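Split-Soret cytochrome c (Desulfovibrio desulfuricans, PDB 1H21) carries electrons as a dimeric di-heme cytochrome c, with hemes shared between two subunits and a probable [2Fe-2S] cluster in each, and may take part in sulfate reduction. Local coordinates at residues Thr95-Trp100 with Ile185-Ile190; Trp19-Lys23 with Tyr60-Tyr64. All blocks are in the same frame, centred on the assembly; numbering follows the deposited sequence.

In the fold
Contact 1 joins the C-terminal end of helix 87-99 to the last third of helix 165-192. Contact 2 ties the loop before helix 26-38 to the turn after helix 44-60. Their centres are about 11 Å apart, on the same side of the chain's centre. Along the chain they come in series, contact 2 closing before contact 1 opens. They touch directly: Leu98 O lies 3.3 Å from Trp19 CB, and Ile190 CD1 lies 3.5 Å from His22 C. Helix 44-60 packs on both. Together they form a continuous patch of this largely helical subunit, from buried interior to surface, away from the annotated heme and cluster sites.

Contact 1: Thr95-Trp100 with Ile185-Ile190; sequences TFSLFW and IINTKI
This is a near-parallel helix-helix contact in an all-helical part of the fold. The end of helix 87-99 lies beside helix 185-190, part of the longer helix 165-192. The axes of segments 95-99 and 185-190 approach to 11.9 Å and cross at -19°. Phe96 and Ile186 set the register, with CA atoms 7.5 Å apart. Side chains fill the gap, and no hydrogen bond crosses it. Thr95 points toward the partner helix. Thr95 OG1 lies 3.9 Å from Ile186 CD1 but is hydrogen-bonded to Ala92 O. Phe96 (chi1 m) leaves sideways and swings its ring into the gap. Phe96 CE1 sits 3.4 Å from Ile186 CG1, and Phe96 CZ 4.4 Å from Ile185 CG2. Ser97 and Leu98 pack on Ala74 and Met71 of the second subunit, and Leu98 also on Val53 and Trp19 of its own chain. The helix is weakly bonded here, but Trp100 N still donates to Phe96 O at 2.9 Å. Trp100 itself is not helical (phi/psi -125/160). Its CA-to-CB bond points toward the other helix, and the indole (chi1 m, chi2 -81°) lies in the gap. The ring edge meets two isoleucines: Trp100 CH2 is 4.3 Å from Ile190 CG1 and 4.4 Å from Ile186 CG2. Lys189 (chi1 t, chi2 p, then extended) lies over one face. Its ammonium makes a salt bridge to Glu104 and a hydrogen bond to Gly193 O. Lys189 NZ also makes a cation-pi contact, 4.8 Å from the centroid of the Trp100 five-membered ring. Lys189 CG completes a CH-pi contact, 3.6 Å from the centroid of the Trp100 six-membered ring.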
loop_
_atom_site.group_PDB
_atom_site.type_symbol
_atom_site.label_atom_id
_atom_site.label_comp_id
_atom_site.label_asym_id
_atom_site.label_seq_id
_atom_site.Cartn_x
_atom_site.Cartn_y
_atom_site.Cartn_z
ATOM N N THR A 95 -8.148 -8.159 -3.431
ATOM C CA THR A 95 -9.268 -9.059 -3.707
ATOM C C THR A 95 -8.832 -10.525 -3.618
ATOM O O THR A 95 -9.580 -11.373 -3.130
ATOM C CB THR A 95 -9.921 -8.796 -5.103
ATOM O OG1 THR A 95 -9.021 -9.175 -6.145
ATOM C CG2 THR A 95 -10.255 -7.351 -5.283
ATOM N N PHE A 96 -7.593 -10.802 -4.007
ATOM C CA PHE A 96 -7.091 -12.170 -3.978
ATOM C C PHE A 96 -7.131 -12.734 -2.565
ATOM O O PHE A 96 -7.312 -13.956 -2.375
ATOM C CB PHE A 96 -5.647 -12.257 -4.484
ATOM C CG PHE A 96 -5.435 -11.678 -5.838
ATOM C CD1 PHE A 96 -6.518 -11.293 -6.640
ATOM C CD2 PHE A 96 -4.135 -11.522 -6.323
ATOM C CE1 PHE A 96 -6.322 -10.773 -7.899
ATOM C CE2 PHE A 96 -3.917 -10.999 -7.589
ATOM C CZ PHE A 96 -5.014 -10.622 -8.382
ATOM N N SER A 97 -6.973 -11.855 -1.579
ATOM C CA SER A 97 -6.961 -12.310 -0.205
ATOM C C SER A 97 -8.328 -12.605 0.375
ATOM O O SER A 97 -8.436 -13.077 1.512
ATOM C CB SER A 97 -6.126 -11.397 0.675
ATOM O OG SER A 97 -4.744 -11.580 0.355
ATOM N N LEU A 98 -9.365 -12.378 -0.436
ATOM C CA LEU A 98 -10.736 -12.680 -0.044
ATOM C C LEU A 98 -11.040 -14.156 -0.330
ATOM O O LEU A 98 -11.959 -14.753 0.259
ATOM C CB LEU A 98 -11.706 -11.820 -0.834
ATOM C CG LEU A 98 -11.619 -10.344 -0.468
ATOM C CD1 LEU A 98 -12.514 -9.551 -1.400
ATOM C CD2 LEU A 98 -12.014 -10.114 1.013
ATOM N N PHE A 99 -10.221 -14.742 -1.201
ATOM C CA PHE A 99 -10.395 -16.113 -1.619
ATOM C C PHE A 99 -9.237 -17.058 -1.277
ATOM O O PHE A 99 -9.468 -18.223 -0.916
ATOM C CB PHE A 99 -10.662 -16.144 -3.124
ATOM C CG PHE A 99 -11.614 -15.078 -3.596
ATOM C CD1 PHE A 99 -11.134 -13.937 -4.234
ATOM C CD2 PHE A 99 -12.984 -15.196 -3.378
ATOM C CE1 PHE A 99 -12.011 -12.914 -4.650
ATOM C CE2 PHE A 99 -13.870 -14.186 -3.785
ATOM C CZ PHE A 99 -13.379 -13.038 -4.426
ATOM N N TRP A 100 -8.000 -16.572 -1.370
ATOM C CA TRP A 100 -6.840 -17.422 -1.103
ATOM C C TRP A 100 -5.895 -16.868 -0.052
ATOM O O TRP A 100 -5.874 -15.679 0.208
ATOM C CB TRP A 100 -6.056 -17.645 -2.397
ATOM C CG TRP A 100 -6.869 -18.241 -3.477
ATOM C CD1 TRP A 100 -7.166 -19.561 -3.629
ATOM C CD2 TRP A 100 -7.549 -17.548 -4.546
ATOM N NE1 TRP A 100 -7.996 -19.738 -4.707
ATOM C CE2 TRP A 100 -8.251 -18.524 -5.292
ATOM C CE3 TRP A 100 -7.644 -16.203 -4.932
ATOM C CZ2 TRP A 100 -9.045 -18.201 -6.420
ATOM C CZ3 TRP A 100 -8.434 -15.876 -6.050
ATOM C CH2 TRP A 100 -9.128 -16.881 -6.778
ATOM N N ILE A 185 -5.713 -12.900 -14.206
ATOM C CA ILE A 185 -4.996 -13.697 -13.223
ATOM C C ILE A 185 -5.993 -14.475 -12.352
ATOM O O ILE A 185 -5.784 -15.662 -12.057
ATOM C CB ILE A 185 -4.120 -12.785 -12.327
ATOM C CG1 ILE A 185 -3.032 -12.133 -13.172
ATOM C CG2 ILE A 185 -3.480 -13.589 -11.204
ATOM C CD1 ILE A 185 -2.286 -11.030 -12.459
ATOM N N ILE A 186 -7.065 -13.812 -11.931
ATOM C CA ILE A 186 -8.049 -14.491 -11.096
ATOM C C ILE A 186 -8.599 -15.687 -11.875
ATOM O O ILE A 186 -8.588 -16.816 -11.374
ATOM C CB ILE A 186 -9.200 -13.554 -10.658
ATOM C CG1 ILE A 186 -8.712 -12.618 -9.536
ATOM C CG2 ILE A 186 -10.422 -14.377 -10.206
ATOM C CD1 ILE A 186 -9.632 -11.417 -9.285
ATOM N N ASN A 187 -9.013 -15.442 -13.119
ATOM C CA ASN A 187 -9.553 -16.492 -13.981
ATOM C C ASN A 187 -8.575 -17.650 -14.061
ATOM O O ASN A 187 -8.927 -18.797 -13.761
ATOM C CB ASN A 187 -9.811 -15.960 -15.388
ATOM C CG ASN A 187 -11.033 -15.080 -15.461
ATOM O OD1 ASN A 187 -11.888 -15.085 -14.565
ATOM N ND2 ASN A 187 -11.141 -14.322 -16.549
ATOM N N THR A 188 -7.330 -17.346 -14.406
ATOM C CA THR A 188 -6.324 -18.385 -14.510
ATOM C C THR A 188 -6.141 -19.141 -13.189
ATOM O O THR A 188 -5.939 -20.353 -13.195
ATOM C CB THR A 188 -5.004 -17.787 -15.057
ATOM O OG1 THR A 188 -5.295 -17.118 -16.290
ATOM C CG2 THR A 188 -3.943 -18.859 -15.314
ATOM N N LYS A 189 -6.263 -18.449 -12.060
ATOM C CA LYS A 189 -6.116 -19.103 -10.747
ATOM C C LYS A 189 -7.258 -20.113 -10.516
ATOM O O LYS A 189 -7.045 -21.248 -10.063
ATOM C CB LYS A 189 -6.107 -18.051 -9.616
ATOM C CG LYS A 189 -6.129 -18.613 -8.191
ATOM C CD LYS A 189 -4.944 -19.537 -7.942
ATOM C CE LYS A 189 -4.910 -19.988 -6.501
ATOM N NZ LYS A 189 -3.760 -20.867 -6.203
ATOM N N ILE A 190 -8.472 -19.674 -10.815
ATOM C CA ILE A 190 -9.631 -20.522 -10.659
ATOM C C ILE A 190 -9.443 -21.789 -11.500
ATOM O O ILE A 190 -9.786 -22.888 -11.038
ATOM C CB ILE A 190 -10.937 -19.797 -11.083
ATOM C CG1 ILE A 190 -11.223 -18.594 -10.165
ATOM C CG2 ILE A 190 -12.098 -20.756 -11.021
ATOM C CD1 ILE A 190 -12.555 -17.854 -10.448
#

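Contact 2: Trp19-Lys23 with Tyr60-Tyr64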
loop_
_atom_site.group_PDB
_atom_site.type_symbol
_atom_site.label_atom_id
_atom_site.label_comp_id
_atom_site.label_asym_id
_atom_site.label_seq_id
_atom_site.Cartn_x
_atom_site.Cartn_y
_atom_site.Cartn_z
ATOM N N TRP A 19 -14.470 -16.948 0.869
ATOM C CA TRP A 19 -15.407 -16.518 -0.158
ATOM C C TRP A 19 -15.239 -17.428 -1.393
ATOM O O TRP A 19 -14.152 -17.999 -1.616
ATOM C CB TRP A 19 -15.123 -15.065 -0.535
ATOM C CG TRP A 19 -15.546 -14.043 0.497
ATOM C CD1 TRP A 19 -15.914 -14.283 1.798
ATOM C CD2 TRP A 19 -15.769 -12.636 0.269
ATOM N NE1 TRP A 19 -16.382 -13.118 2.380
ATOM C CE2 TRP A 19 -16.306 -12.097 1.464
ATOM C CE3 TRP A 19 -15.584 -11.786 -0.830
ATOM C CZ2 TRP A 19 -16.664 -10.743 1.586
ATOM C CZ3 TRP A 19 -15.940 -10.436 -0.706
ATOM C CH2 TRP A 19 -16.476 -9.933 0.492
ATOM N N LYS A 20 -16.303 -17.565 -2.186
ATOM C CA LYS A 20 -16.271 -18.381 -3.403
ATOM C C LYS A 20 -15.863 -17.524 -4.606
ATOM O O LYS A 20 -16.520 -16.534 -4.930
ATOM C CB LYS A 20 -17.637 -19.056 -3.645
ATOM C CG LYS A 20 -17.813 -19.724 -5.024
ATOM C CD LYS A 20 -18.741 -20.942 -4.960
ATOM C CE LYS A 20 -18.048 -22.085 -4.210
ATOM N NZ LYS A 20 -18.740 -23.412 -4.298
ATOM N N PRO A 21 -14.723 -17.847 -5.230
ATOM C CA PRO A 21 -14.309 -17.047 -6.388
ATOM C C PRO A 21 -15.235 -17.320 -7.576
ATOM O O PRO A 21 -15.850 -18.381 -7.650
ATOM C CB PRO A 21 -12.883 -17.536 -6.646
ATOM C CG PRO A 21 -12.921 -18.965 -6.153
ATOM C CD PRO A 21 -13.708 -18.857 -4.884
ATOM N N HIS A 22 -15.400 -16.334 -8.448
ATOM C CA HIS A 22 -16.244 -16.480 -9.624
ATOM C C HIS A 22 -15.423 -15.940 -10.783
ATOM O O HIS A 22 -14.713 -14.966 -10.602
ATOM C CB HIS A 22 -17.509 -15.620 -9.497
ATOM C CG HIS A 22 -18.435 -16.034 -8.395
ATOM N ND1 HIS A 22 -19.321 -17.086 -8.516
ATOM C CD2 HIS A 22 -18.643 -15.515 -7.163
ATOM C CE1 HIS A 22 -20.029 -17.194 -7.408
ATOM N NE2 HIS A 22 -19.638 -16.250 -6.571
ATOM N N LYS A 23 -15.430 -16.611 -11.930
ATOM C CA LYS A 23 -14.705 -16.095 -13.096
ATOM C C LYS A 23 -15.237 -14.698 -13.455
ATOM O O LYS A 23 -16.418 -14.380 -13.217
ATOM C CB LYS A 23 -14.853 -17.027 -14.306
ATOM C CG LYS A 23 -13.930 -18.216 -14.266
ATOM C CD LYS A 23 -13.545 -18.632 -15.655
ATOM C CE LYS A 23 -12.402 -19.619 -15.573
ATOM N NZ LYS A 23 -11.948 -19.997 -16.932
ATOM N N TYR A 60 -23.851 -11.915 -7.979
ATOM C CA TYR A 60 -24.116 -13.008 -7.049
ATOM C C TYR A 60 -24.486 -12.621 -5.623
ATOM O O TYR A 60 -24.493 -13.490 -4.740
ATOM C CB TYR A 60 -22.919 -13.964 -6.996
ATOM C CG TYR A 60 -22.317 -14.297 -8.342
ATOM C CD1 TYR A 60 -21.206 -13.601 -8.824
ATOM C CD2 TYR A 60 -22.840 -15.313 -9.125
ATOM C CE1 TYR A 60 -20.627 -13.911 -10.061
ATOM C CE2 TYR A 60 -22.268 -15.637 -10.369
ATOM C CZ TYR A 60 -21.162 -14.928 -10.828
ATOM O OH TYR A 60 -20.595 -15.213 -12.058
ATOM N N GLY A 61 -24.770 -11.342 -5.381
ATOM C CA GLY A 61 -25.146 -10.907 -4.042
ATOM C C GLY A 61 -24.072 -11.027 -2.962
ATOM O O GLY A 61 -22.907 -10.702 -3.192
ATOM N N ALA A 62 -24.483 -11.429 -1.765
ATOM C CA ALA A 62 -23.597 -11.593 -0.613
ATOM C C ALA A 62 -22.615 -12.737 -0.787
ATOM O O ALA A 62 -22.887 -13.673 -1.517
ATOM C CB ALA A 62 -24.427 -11.828 0.638
ATOM N N PRO A 63 -21.464 -12.702 -0.086
ATOM C CA PRO A 63 -21.022 -11.663 0.857
ATOM C C PRO A 63 -20.430 -10.432 0.147
ATOM O O PRO A 63 -20.379 -9.336 0.725
ATOM C CB PRO A 63 -19.975 -12.402 1.696
ATOM C CG PRO A 63 -19.353 -13.306 0.701
ATOM C CD PRO A 63 -20.537 -13.852 -0.056
ATOM N N TYR A 64 -20.052 -10.628 -1.120
ATOM C CA TYR A 64 -19.453 -9.604 -1.969
ATOM C C TYR A 64 -20.131 -8.251 -1.875
ATOM O O TYR A 64 -19.471 -7.231 -1.701
ATOM C CB TYR A 64 -19.457 -10.059 -3.438
ATOM C CG TYR A 64 -19.225 -11.540 -3.598
ATOM C CD1 TYR A 64 -20.292 -12.411 -3.785
ATOM C CD2 TYR A 64 -17.952 -12.077 -3.502
ATOM C CE1 TYR A 64 -20.096 -13.780 -3.861
ATOM C CE2 TYR A 64 -17.747 -13.445 -3.578
ATOM C CZ TYR A 64 -18.824 -14.284 -3.754
ATOM O OH TYR A 64 -18.614 -15.640 -3.795
HETATM O O HOH W 1 -18.584 -16.676 -1.186
#
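His22 lays its imidazole flat on the ring of Tyr60. The two form a face-to-face stack, with centroids 3.7 Å apart and planes at 6°. The closest atoms are His22 CG and Tyr60 CE1, at 3.5 Å. Trp19, His22, Tyr60 and Tyr64 together make an aromatic cluster between two irregular segments. Tyr64 ties it together through its hydroxyl. Tyr64 OH donates a short hydrogen bond to Lys20 O, at 2.5 Å. Tyr64 OH accepts a weak one from His22 NE2, at 3.0 Å with an N-H...acceptor angle of 122°. A water adds a bridge: it donates to Tyr64 OH at 2.8 Å and accepts from Lys20 N at 2.6 Å. The one hydroxyl thus meets Lys20 O and His22 NE2 directly and Lys20 N through the water. At the other end, Pro63 CG stands over the Trp19 indole, 3.4 Å from the centroid of its five-membered ring, in a CH-pi contact. Trp19 CE3 also reaches Tyr64 CD2 at 3.6 Å. Gly61 is the first residue after helix 44-60 to leave helical phi/psi, and its phi is positive. A cis peptide bond precedes Pro63, where the chain bends back. The rings of both Tyr60 and Tyr64 meet the 19-23 segment. The contact lies at the surface. Trp19 and Tyr64 extend inward onto Val53 of helix 44-60 and Phe99 of helix 87-99, and Trp19 also packs on Pro68 of the second subunit. Toward helix 165-192, Pro21 and Lys23 rest on Ile190, and a Lys23-Asp191 salt bridge fastens the loop to that helix.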